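Local coordinates for protein TetR family Transcriptional regulator (Streptococcus agalactiae 2603V/R, PDB 3KKC) that probably binds DNA as a transcriptional regulator of the TetR family, and binds a nickel ion in this crystal structure, at residues V85-L88 and K89-Q93; F139-Q142 and F143-S147; N19-I22 and S23-E27; V58-K61 and E62-D66. All coordinates share one frame; numbering follows the deposited sequence.

Contact 1. Residues V85-L88 and K89-Q93. With NI (nickel (II) ion), chain E.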
loop_
_atom_site.group_PDB
_atom_site.type_symbol
_atom_site.label_atom_id
_atom_site.label_comp_id
_atom_site.label_asym_id
_atom_site.label_seq_id
_atom_site.Cartn_x
_atom_site.Cartn_y
_atom_site.Cartn_z
ATOM N N VAL A 85 18.207 1.262 -13.554
ATOM C CA VAL A 85 19.214 1.672 -12.581
ATOM C C VAL A 85 19.197 3.189 -12.303
ATOM O O VAL A 85 19.295 3.606 -11.147
ATOM C CB VAL A 85 20.634 1.231 -13.000
ATOM C CG1 VAL A 85 21.660 2.130 -12.361
ATOM C CG2 VAL A 85 20.876 -0.212 -12.611
ATOM N N HIS A 86 19.068 4.004 -13.354
ATOM C CA HIS A 86 19.047 5.468 -13.209
ATOM C C HIS A 86 17.851 5.904 -12.354
ATOM O O HIS A 86 17.974 6.781 -11.492
ATOM C CB HIS A 86 19.007 6.138 -14.583
ATOM C CG HIS A 86 18.694 7.610 -14.551
ATOM N ND1 HIS A 86 17.522 8.135 -15.062
ATOM C CD2 HIS A 86 19.406 8.667 -14.092
ATOM C CE1 HIS A 86 17.525 9.447 -14.915
ATOM N NE2 HIS A 86 18.653 9.793 -14.323
ATOM N N ILE A 87 16.699 5.283 -12.604
ATOM C CA ILE A 87 15.520 5.540 -11.797
ATOM C C ILE A 87 15.815 5.232 -10.335
ATOM O O ILE A 87 15.667 6.091 -9.471
ATOM C CB ILE A 87 14.317 4.717 -12.276
ATOM C CG1 ILE A 87 14.100 4.952 -13.771
ATOM C CG2 ILE A 87 13.091 5.078 -11.487
ATOM C CD1 ILE A 87 12.762 4.543 -14.260
ATOM N N LEU A 88 16.249 4.010 -10.060
ATOM C CA LEU A 88 16.610 3.630 -8.703
ATOM C C LEU A 88 17.698 4.548 -8.138
ATOM O O LEU A 88 17.746 4.778 -6.932
ATOM C CB LEU A 88 17.064 2.164 -8.646
ATOM C CG LEU A 88 16.047 1.039 -8.438
ATOM C CD1 LEU A 88 14.593 1.507 -8.593
ATOM C CD2 LEU A 88 16.347 -0.145 -9.378
ATOM N N LYS A 89 18.581 5.061 -9.000
ATOM C CA LYS A 89 19.681 5.907 -8.533
ATOM C C LYS A 89 19.105 7.130 -7.827
ATOM O O LYS A 89 19.529 7.486 -6.730
ATOM C CB LYS A 89 20.578 6.327 -9.693
ATOM C CG LYS A 89 21.958 6.833 -9.272
ATOM C CD LYS A 89 22.988 6.749 -10.426
ATOM C CE LYS A 89 22.665 7.718 -11.566
ATOM N NZ LYS A 89 23.330 7.399 -12.880
ATOM N N HIS A 90 18.113 7.755 -8.456
ATOM C CA HIS A 90 17.447 8.918 -7.885
ATOM C C HIS A 90 16.770 8.659 -6.560
ATOM O O HIS A 90 16.751 9.517 -5.685
ATOM C CB HIS A 90 16.449 9.494 -8.870
ATOM C CG HIS A 90 17.083 10.373 -9.891
ATOM N ND1 HIS A 90 16.830 11.724 -9.969
ATOM C CD2 HIS A 90 18.005 10.103 -10.843
ATOM C CE1 HIS A 90 17.544 12.245 -10.948
ATOM N NE2 HIS A 90 18.274 11.286 -11.486
ATOM N N PHE A 91 16.216 7.471 -6.396
ATOM C CA PHE A 91 15.519 7.189 -5.163
ATOM C C PHE A 91 16.490 7.071 -3.987
ATOM O O PHE A 91 16.186 7.550 -2.887
ATOM C CB PHE A 91 14.545 5.994 -5.312
ATOM C CG PHE A 91 13.212 6.375 -5.947
ATOM C CD1 PHE A 91 12.171 6.873 -5.173
ATOM C CD2 PHE A 91 13.013 6.259 -7.319
ATOM C CE1 PHE A 91 10.947 7.247 -5.750
ATOM C CE2 PHE A 91 11.788 6.610 -7.906
ATOM C CZ PHE A 91 10.754 7.116 -7.116
ATOM N N GLU A 92 17.669 6.501 -4.218
ATOM C CA GLU A 92 18.573 6.192 -3.103
ATOM C C GLU A 92 19.249 7.425 -2.483
ATOM O O GLU A 92 19.680 7.379 -1.318
ATOM C CB GLU A 92 19.599 5.093 -3.464
ATOM C CG GLU A 92 20.730 5.534 -4.395
ATOM C CD GLU A 92 21.915 4.560 -4.428
ATOM O OE1 GLU A 92 22.104 3.794 -3.456
ATOM O OE2 GLU A 92 22.664 4.574 -5.432
ATOM N N GLN A 93 19.326 8.515 -3.256
ATOM C CA GLN A 93 19.829 9.799 -2.756
ATOM C C GLN A 93 18.669 10.713 -2.391
ATOM O O GLN A 93 18.874 11.788 -1.804
ATOM C CB GLN A 93 20.688 10.534 -3.805
ATOM C CG GLN A 93 21.160 9.725 -4.985
ATOM C CD GLN A 93 22.367 8.887 -4.642
ATOM O OE1 GLN A 93 22.941 9.028 -3.555
ATOM N NE2 GLN A 93 22.765 8.001 -5.562
HETATM NI NI NI E . 19.397 11.659 -13.284
#
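His86 and His90 both bind one nickel ion: His86 NE2 at 2.3 Å and His90 NE2 at 2.1 Å. This is the i, i+4 histidine pair of an alpha-helical metal site, set on helix 80-93, and His70 on helix 57-71 adds a third ligand. The two imidazoles form an offset edge-to-face pair, the edge of His90 turned toward the face of His86, with planes at 76° and centroids 4.7 Å apart. Their first torsions differ: in His86 CG lies anti to the backbone N (chi1 168°), whereas in His90 it lies beside the N (chi1 -81°), and from one turn apart the rings thus converge on the metal. The backbone beneath them is held by the bond from His90 N to His86 O, 3.2 Å long. Lys89 N donates to Val85 O over 2.7 Å, while the Lys89 side chain brings CE to the edge of the His86 ring. A bound imidazole, probably from the crystallisation liquor, lies about 3 Å from the side chain of His90. On the buried flank Ile87 and Phe91 run side by side and both pack on Leu71 of helix 57-71; Leu88 turns to Phe148 and Trp155 of helix 137-157. Within the pair, Ile87 CG2 meets Phe91 CE2 at 4.1 Å, and the Phe91 ring also presents its edge to Ile87 O.

Contact 2. Residues F139-Q142 and F143-S147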
loop_
_atom_site.group_PDB
_atom_site.type_symbol
_atom_site.label_atom_id
_atom_site.label_comp_id
_atom_site.label_asym_id
_atom_site.label_seq_id
_atom_site.Cartn_x
_atom_site.Cartn_y
_atom_site.Cartn_z
ATOM N N PHE A 139 -3.189 -10.116 -14.829
ATOM C CA PHE A 139 -2.614 -10.560 -13.580
ATOM C C PHE A 139 -1.142 -10.271 -13.648
ATOM O O PHE A 139 -0.510 -9.901 -12.658
ATOM C CB PHE A 139 -2.812 -12.060 -13.413
ATOM C CG PHE A 139 -2.354 -12.585 -12.083
ATOM C CD1 PHE A 139 -3.246 -12.729 -11.041
ATOM C CD2 PHE A 139 -1.037 -12.922 -11.878
ATOM C CE1 PHE A 139 -2.828 -13.205 -9.831
ATOM C CE2 PHE A 139 -0.617 -13.403 -10.669
ATOM C CZ PHE A 139 -1.507 -13.543 -9.646
ATOM N N LEU A 140 -0.594 -10.458 -14.839
ATOM C CA LEU A 140 0.785 -10.111 -15.099
ATOM C C LEU A 140 0.986 -8.610 -14.825
ATOM O O LEU A 140 1.846 -8.219 -14.023
ATOM C CB LEU A 140 1.157 -10.471 -16.538
ATOM C CG LEU A 140 2.343 -11.422 -16.714
ATOM C CD1 LEU A 140 2.507 -12.358 -15.519
ATOM C CD2 LEU A 140 2.162 -12.221 -17.992
ATOM N N LYS A 141 0.182 -7.768 -15.465
ATOM C CA LYS A 141 0.402 -6.349 -15.330
ATOM C C LYS A 141 0.444 -6.012 -13.851
ATOM O O LYS A 141 1.428 -5.422 -13.385
ATOM C CB LYS A 141 -0.666 -5.540 -16.049
ATOM C CG LYS A 141 -0.267 -4.083 -16.180
ATOM C CD LYS A 141 -1.362 -3.261 -16.828
ATOM C CE LYS A 141 -0.799 -1.960 -17.348
ATOM N NZ LYS A 141 -1.842 -1.212 -18.101
ATOM N N GLN A 142 -0.600 -6.434 -13.122
ATOM C CA GLN A 142 -0.773 -6.096 -11.705
ATOM C C GLN A 142 0.315 -6.661 -10.772
ATOM O O GLN A 142 0.802 -5.984 -9.871
ATOM C CB GLN A 142 -2.161 -6.537 -11.229
ATOM C CG GLN A 142 -2.310 -6.669 -9.707
ATOM C CD GLN A 142 -1.831 -8.002 -9.165
ATOM O OE1 GLN A 142 -2.021 -9.036 -9.796
ATOM N NE2 GLN A 142 -1.200 -7.984 -7.989
ATOM N N PHE A 143 0.711 -7.904 -10.973
ATOM C CA PHE A 143 1.747 -8.469 -10.115
ATOM C C PHE A 143 3.098 -7.766 -10.302
ATOM O O PHE A 143 3.884 -7.619 -9.366
ATOM C CB PHE A 143 1.882 -9.953 -10.411
ATOM C CG PHE A 143 2.785 -10.701 -9.458
ATOM C CD1 PHE A 143 2.249 -11.465 -8.425
ATOM C CD2 PHE A 143 4.167 -10.692 -9.633
ATOM C CE1 PHE A 143 3.081 -12.185 -7.558
ATOM C CE2 PHE A 143 5.009 -11.408 -8.783
ATOM C CZ PHE A 143 4.473 -12.152 -7.745
ATOM N N LEU A 144 3.361 -7.337 -11.528
ATOM C CA LEU A 144 4.681 -6.852 -11.903
ATOM C C LEU A 144 4.879 -5.410 -11.411
ATOM O O LEU A 144 5.868 -5.095 -10.735
ATOM C CB LEU A 144 4.833 -6.916 -13.425
ATOM C CG LEU A 144 5.756 -7.909 -14.127
ATOM C CD1 LEU A 144 6.360 -8.896 -13.171
ATOM C CD2 LEU A 144 4.996 -8.599 -15.224
ATOM N N LEU A 145 3.925 -4.546 -11.762
ATOM C CA LEU A 145 3.966 -3.142 -11.395
ATOM C C LEU A 145 3.949 -2.998 -9.895
ATOM O O LEU A 145 4.748 -2.264 -9.329
ATOM C CB LEU A 145 2.777 -2.396 -11.993
ATOM C CG LEU A 145 3.141 -1.391 -13.082
ATOM C CD1 LEU A 145 4.486 -1.701 -13.657
ATOM C CD2 LEU A 145 2.090 -1.390 -14.177
ATOM N N SER A 146 3.045 -3.719 -9.247
ATOM C CA SER A 146 2.904 -3.595 -7.810
ATOM C C SER A 146 4.100 -4.170 -7.049
ATOM O O SER A 146 4.482 -3.647 -5.997
ATOM C CB SER A 146 1.607 -4.244 -7.331
ATOM O OG SER A 146 1.848 -4.931 -6.117
ATOM N N SER A 147 4.691 -5.247 -7.557
ATOM C CA SER A 147 5.852 -5.805 -6.873
ATOM C C SER A 147 7.105 -4.934 -7.126
ATOM O O SER A 147 8.054 -4.919 -6.335
ATOM C CB SER A 147 6.107 -7.233 -7.327
ATOM O OG SER A 147 6.792 -7.217 -8.568
#
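Residues 139-142 and 143-147 are consecutive turns of the alpha-helix 137-157, tied by a run of i, i+4 bonds from Phe143 N to Phe139 O, Leu144 N to Leu140 O, Leu145 N to Lys141 O and Ser146 N to Gln142 O. The straightest is Leu145 N to Lys141 O, 3.1 Å with 175° at the hydrogen. Leu144 N has a second, weak bond to Lys141 O. On one side of the helix Phe139 and Phe143 point the same way, both with CG anti to the backbone N (chi1 -175° and -172°), and their rings meet with CE2 of Phe139 4.1 Å from CD1 of Phe143. That side faces the second subunit, where Phe139 packs on Thr151 and Phe143 on Met174 of the neighbouring chain, an arrangement consistent with the helical dimer interface of TetR regulators. The other flank belongs to the subunit's own core: Leu140 CG and Leu144 CD2 are 4.2 Å apart, next to Ile130. Lys141 and Leu145 also lie alongside each other, beside helix 107-129. The Lys141 chain is extended and its NZ makes a salt bridge with Glu118 of that helix, while its aliphatic stem packs within the pair, CG lying 4.1 Å from Leu145 CD2.

Contact 3. Residues N19-I22 and S23-E27; sequences NAFI and SLLQE
Phe21 and Leu25 make the tight part of this contact, where helix 4-24 ends and the chain runs into the turn after it. Leu25 lays CD2 over one face of the Phe21 ring in a CH-pi contact, 3.6 Å from the centroid and 20° off the ring normal; Phe21 CE2 is 3.4 Å from Leu25 CD2. With CG of Phe21 anti to the backbone N (chi1 -179°), the ring is carried out from the helix, and Leu25 leans back along it to set the methyl on the face. The backbone is regular at first, Ser23 N bonding Asn19 O at 3.0 Å and Leu24 N bonding Ala20 O. It then slackens: Leu25 N shares itself between Phe21 O and Ile22 O, both bonds weak. The loose side carries Asn19, Ser23 and Gln26, all exposed, and the side chain of Gln26 touches residues 19-22 only through CB, 4.1 Å from Ile22 O. That carbonyl also accepts a hydrogen bond from Ser97 OG. On the packed side Phe21 touches Tyr30 and Ile33, Ala20 and Leu24 rest on Leu41 of helix 35-42, within the predicted helix-turn-helix, and Phe21, Ile22 and Leu25 all lean against Leu63 of helix 57-71.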
loop_
_atom_site.group_PDB
_atom_site.type_symbol
_atom_site.label_atom_id
_atom_site.label_comp_id
_atom_site.label_asym_id
_atom_site.label_seq_id
_atom_site.Cartn_x
_atom_site.Cartn_y
_atom_site.Cartn_z
ATOM N N ASN A 19 12.718 25.330 -4.475
ATOM C CA ASN A 19 13.691 24.614 -3.639
ATOM C C ASN A 19 13.208 24.472 -2.186
ATOM O O ASN A 19 13.440 23.441 -1.547
ATOM C CB ASN A 19 15.115 25.229 -3.715
ATOM C CG ASN A 19 15.811 25.011 -5.088
ATOM O OD1 ASN A 19 15.466 24.109 -5.877
ATOM N ND2 ASN A 19 16.807 25.849 -5.360
ATOM N N ALA A 20 12.519 25.490 -1.681
ATOM C CA ALA A 20 11.941 25.441 -0.327
ATOM C C ALA A 20 10.925 24.310 -0.177
ATOM O O ALA A 20 10.909 23.582 0.817
ATOM C CB ALA A 20 11.303 26.768 0.031
ATOM N N PHE A 21 10.073 24.177 -1.181
ATOM C CA PHE A 21 9.058 23.138 -1.208
ATOM C C PHE A 21 9.695 21.742 -1.151
ATOM O O PHE A 21 9.232 20.870 -0.436
ATOM C CB PHE A 21 8.229 23.313 -2.479
ATOM C CG PHE A 21 7.127 22.314 -2.641
ATOM C CD1 PHE A 21 6.089 22.246 -1.710
ATOM C CD2 PHE A 21 7.087 21.495 -3.748
ATOM C CE1 PHE A 21 5.080 21.354 -1.869
ATOM C CE2 PHE A 21 6.055 20.593 -3.918
ATOM C CZ PHE A 21 5.058 20.509 -2.978
ATOM N N ILE A 22 10.781 21.551 -1.894
ATOM C CA ILE A 22 11.504 20.291 -1.905
ATOM C C ILE A 22 12.161 19.987 -0.553
ATOM O O ILE A 22 12.072 18.869 -0.051
ATOM C CB ILE A 22 12.546 20.270 -3.047
ATOM C CG1 ILE A 22 11.830 20.193 -4.403
ATOM C CG2 ILE A 22 13.518 19.092 -2.900
ATOM C CD1 ILE A 22 12.783 20.120 -5.576
ATOM N N SER A 23 12.804 20.981 0.039
ATOM C CA SER A 23 13.527 20.783 1.281
ATOM C C SER A 23 12.555 20.433 2.383
ATOM O O SER A 23 12.895 19.695 3.300
ATOM C CB SER A 23 14.337 22.055 1.634
ATOM O OG SER A 23 14.412 22.311 3.039
ATOM N N LEU A 24 11.343 20.976 2.290
ATOM C CA LEU A 24 10.311 20.750 3.297
ATOM C C LEU A 24 9.632 19.404 3.096
ATOM O O LEU A 24 9.000 18.862 4.008
ATOM C CB LEU A 24 9.254 21.853 3.234
ATOM C CG LEU A 24 9.582 23.157 3.949
ATOM C CD1 LEU A 24 8.630 24.269 3.503
ATOM C CD2 LEU A 24 9.558 22.939 5.462
ATOM N N LEU A 25 9.738 18.889 1.880
ATOM C CA LEU A 25 9.171 17.607 1.529
ATOM C C LEU A 25 10.145 16.496 1.906
ATOM O O LEU A 25 9.893 15.327 1.646
ATOM C CB LEU A 25 8.904 17.574 0.034
ATOM C CG LEU A 25 7.502 17.546 -0.552
ATOM C CD1 LEU A 25 6.490 18.205 0.361
ATOM C CD2 LEU A 25 7.543 18.213 -1.919
ATOM N N GLN A 26 11.268 16.869 2.507
ATOM C CA GLN A 26 12.240 15.888 2.977
ATOM C C GLN A 26 11.884 15.506 4.411
ATOM O O GLN A 26 12.163 14.394 4.859
ATOM C CB GLN A 26 13.675 16.444 2.883
ATOM C CG GLN A 26 14.680 15.470 2.240
ATOM C CD GLN A 26 15.922 16.153 1.672
ATOM O OE1 GLN A 26 16.415 17.138 2.230
ATOM N NE2 GLN A 26 16.433 15.623 0.556
ATOM N N GLU A 27 11.237 16.438 5.110
ATOM C CA GLU A 27 10.876 16.268 6.511
ATOM C C GLU A 27 9.382 16.071 6.737
ATOM O O GLU A 27 8.986 15.617 7.804
ATOM C CB GLU A 27 11.298 17.499 7.312
ATOM C CG GLU A 27 12.649 18.077 6.941
ATOM C CD GLU A 27 13.795 17.254 7.487
ATOM O OE1 GLU A 27 13.703 16.005 7.461
ATOM O OE2 GLU A 27 14.791 17.862 7.939
#

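Contact 4. Residues V58-K61 and E62-D66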
loop_
_atom_site.group_PDB
_atom_site.type_symbol
_atom_site.label_atom_id
_atom_site.label_comp_id
_atom_site.label_asym_id
_atom_site.label_seq_id
_atom_site.Cartn_x
_atom_site.Cartn_y
_atom_site.Cartn_z
ATOM N N VAL A 58 -0.287 23.231 -7.306
ATOM C CA VAL A 58 0.479 23.278 -8.546
ATOM C C VAL A 58 2.001 23.140 -8.368
ATOM O O VAL A 58 2.711 22.987 -9.350
ATOM C CB VAL A 58 0.117 24.489 -9.431
ATOM C CG1 VAL A 58 -1.394 24.515 -9.667
ATOM C CG2 VAL A 58 0.601 25.775 -8.803
ATOM N N LEU A 59 2.492 23.172 -7.128
ATOM C CA LEU A 59 3.904 22.874 -6.875
ATOM C C LEU A 59 4.110 21.382 -6.943
ATOM O O LEU A 59 5.086 20.903 -7.517
ATOM C CB LEU A 59 4.367 23.340 -5.495
ATOM C CG LEU A 59 4.534 24.828 -5.240
ATOM C CD1 LEU A 59 3.196 25.377 -4.826
ATOM C CD2 LEU A 59 5.567 25.051 -4.152
ATOM N N LEU A 60 3.199 20.646 -6.326
ATOM C CA LEU A 60 3.270 19.202 -6.361
ATOM C C LEU A 60 3.209 18.748 -7.811
ATOM O O LEU A 60 4.014 17.917 -8.261
ATOM C CB LEU A 60 2.118 18.597 -5.583
ATOM C CG LEU A 60 2.408 17.129 -5.408
ATOM C CD1 LEU A 60 3.745 17.011 -4.735
ATOM C CD2 LEU A 60 1.333 16.488 -4.584
ATOM N N LYS A 61 2.253 19.319 -8.538
ATOM C CA LYS A 61 2.028 18.993 -9.940
ATOM C C LYS A 61 3.295 19.291 -10.767
ATOM O O LYS A 61 3.920 18.373 -11.302
ATOM C CB LYS A 61 0.802 19.757 -10.444
ATOM C CG LYS A 61 0.584 19.796 -11.948
ATOM C CD LYS A 61 0.051 21.195 -12.331
ATOM C CE LYS A 61 -0.478 21.276 -13.756
ATOM N NZ LYS A 61 -1.338 20.099 -14.073
ATOM N N GLU A 62 3.675 20.565 -10.855
ATOM C CA GLU A 62 4.957 20.959 -11.443
ATOM C C GLU A 62 6.122 20.053 -11.019
ATOM O O GLU A 62 6.769 19.445 -11.870
ATOM C CB GLU A 62 5.293 22.403 -11.085
ATOM C CG GLU A 62 4.446 23.430 -11.796
ATOM C CD GLU A 62 5.151 24.760 -11.911
ATOM O OE1 GLU A 62 6.344 24.829 -11.522
ATOM O OE2 GLU A 62 4.519 25.727 -12.393
ATOM N N LEU A 63 6.385 19.966 -9.712
ATOM C CA LEU A 63 7.436 19.088 -9.199
ATOM C C LEU A 63 7.379 17.699 -9.859
ATOM O O LEU A 63 8.208 17.402 -10.706
ATOM C CB LEU A 63 7.415 19.002 -7.669
ATOM C CG LEU A 63 8.429 18.039 -7.036
ATOM C CD1 LEU A 63 9.811 18.377 -7.510
ATOM C CD2 LEU A 63 8.389 18.067 -5.508
ATOM N N CYS A 64 6.424 16.861 -9.478
ATOM C CA CYS A 64 6.134 15.609 -10.198
ATOM C C CYS A 64 6.344 15.698 -11.703
ATOM O O CYS A 64 7.031 14.861 -12.305
ATOM C CB CYS A 64 4.679 15.172 -9.956
ATOM S SG CYS A 64 4.356 14.686 -8.270
ATOM N N GLU A 65 5.729 16.696 -12.322
ATOM C CA GLU A 65 5.869 16.863 -13.755
ATOM C C GLU A 65 7.359 16.799 -14.135
ATOM O O GLU A 65 7.747 15.980 -14.969
ATOM C CB GLU A 65 5.215 18.171 -14.200
ATOM C CG GLU A 65 5.462 18.516 -15.640
ATOM C CD GLU A 65 4.355 19.344 -16.241
ATOM O OE1 GLU A 65 3.607 20.026 -15.489
ATOM O OE2 GLU A 65 4.236 19.302 -17.484
ATOM N N ASP A 66 8.161 17.654 -13.484
ATOM C CA ASP A 66 9.633 17.698 -13.578
ATOM C C ASP A 66 10.310 16.385 -13.203
ATOM O O ASP A 66 11.121 15.875 -13.952
ATOM C CB ASP A 66 10.214 18.768 -12.638
ATOM C CG ASP A 66 10.018 20.179 -13.144
ATOM O OD1 ASP A 66 9.753 20.368 -14.349
ATOM O OD2 ASP A 66 10.141 21.109 -12.324
#
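Glu65 N and Lys61 O form one of the two shortest bonds here, 2.7 Å with 163° at the hydrogen. Leu63 N reaches Leu59 O over the same 2.7 Å, and Cys64 N bonds Leu60 O at 2.9 Å. Glu62 N, 3.0 Å from Val58 O, completes the run of four i, i+4 bonds. The Glu62 side chain also leans over Val58 O, its CG standing 3.0 Å away, since CG is placed beside the backbone N (chi1 -72°). On the exposed face Lys61 and Glu65 carry opposite charges one turn apart, but Lys61 NZ stays 5.1 Å from Glu65 OE1, too far for a salt bridge; any attraction between them is probably weak. The buried face is apolar: Leu60 CG meets Cys64 SG at 4.2 Å, and both residues pack on Tyr108 of helix 107-129, Cys64 on Phe109 as well. Leu63 packs on Tyr18, Phe21 and Ile22 of helix 4-24, and Tyr18 OH hydrogen-bonds Asp66 OD2. Helix 57-71 is thus gripped from two directions, by the N-terminal helix and by a helix of the C-terminal region. That is the position of the connecting helix of the TetR fold, which follows the helix-turn-helix and joins the DNA-binding part to the helical C-terminal part.

Along the chain the order is contact 3, contact 4, contact 1, contact 2. Contact 3 lies at the C-terminal end of helix 4-24, running into the turn after it; the others lie within helices 57-71, 80-93 and 137-157. Contacts 3 and 4 touch, their centres about 13 Å apart, with Phe21 CG 3.5 Å from Leu59 CD2, which packs the first helix against the connecting one. Contact 1 lies across the chain's centre from contact 4, about 19 Å between centres, yet His70 of helix 57-71 shares its nickel. Contact 2, about 31 Å from contact 3 between centres, faces the second subunit, consistent with the predicted DNA-binding part and the subunit interface lying on opposite sides of the chain's centre.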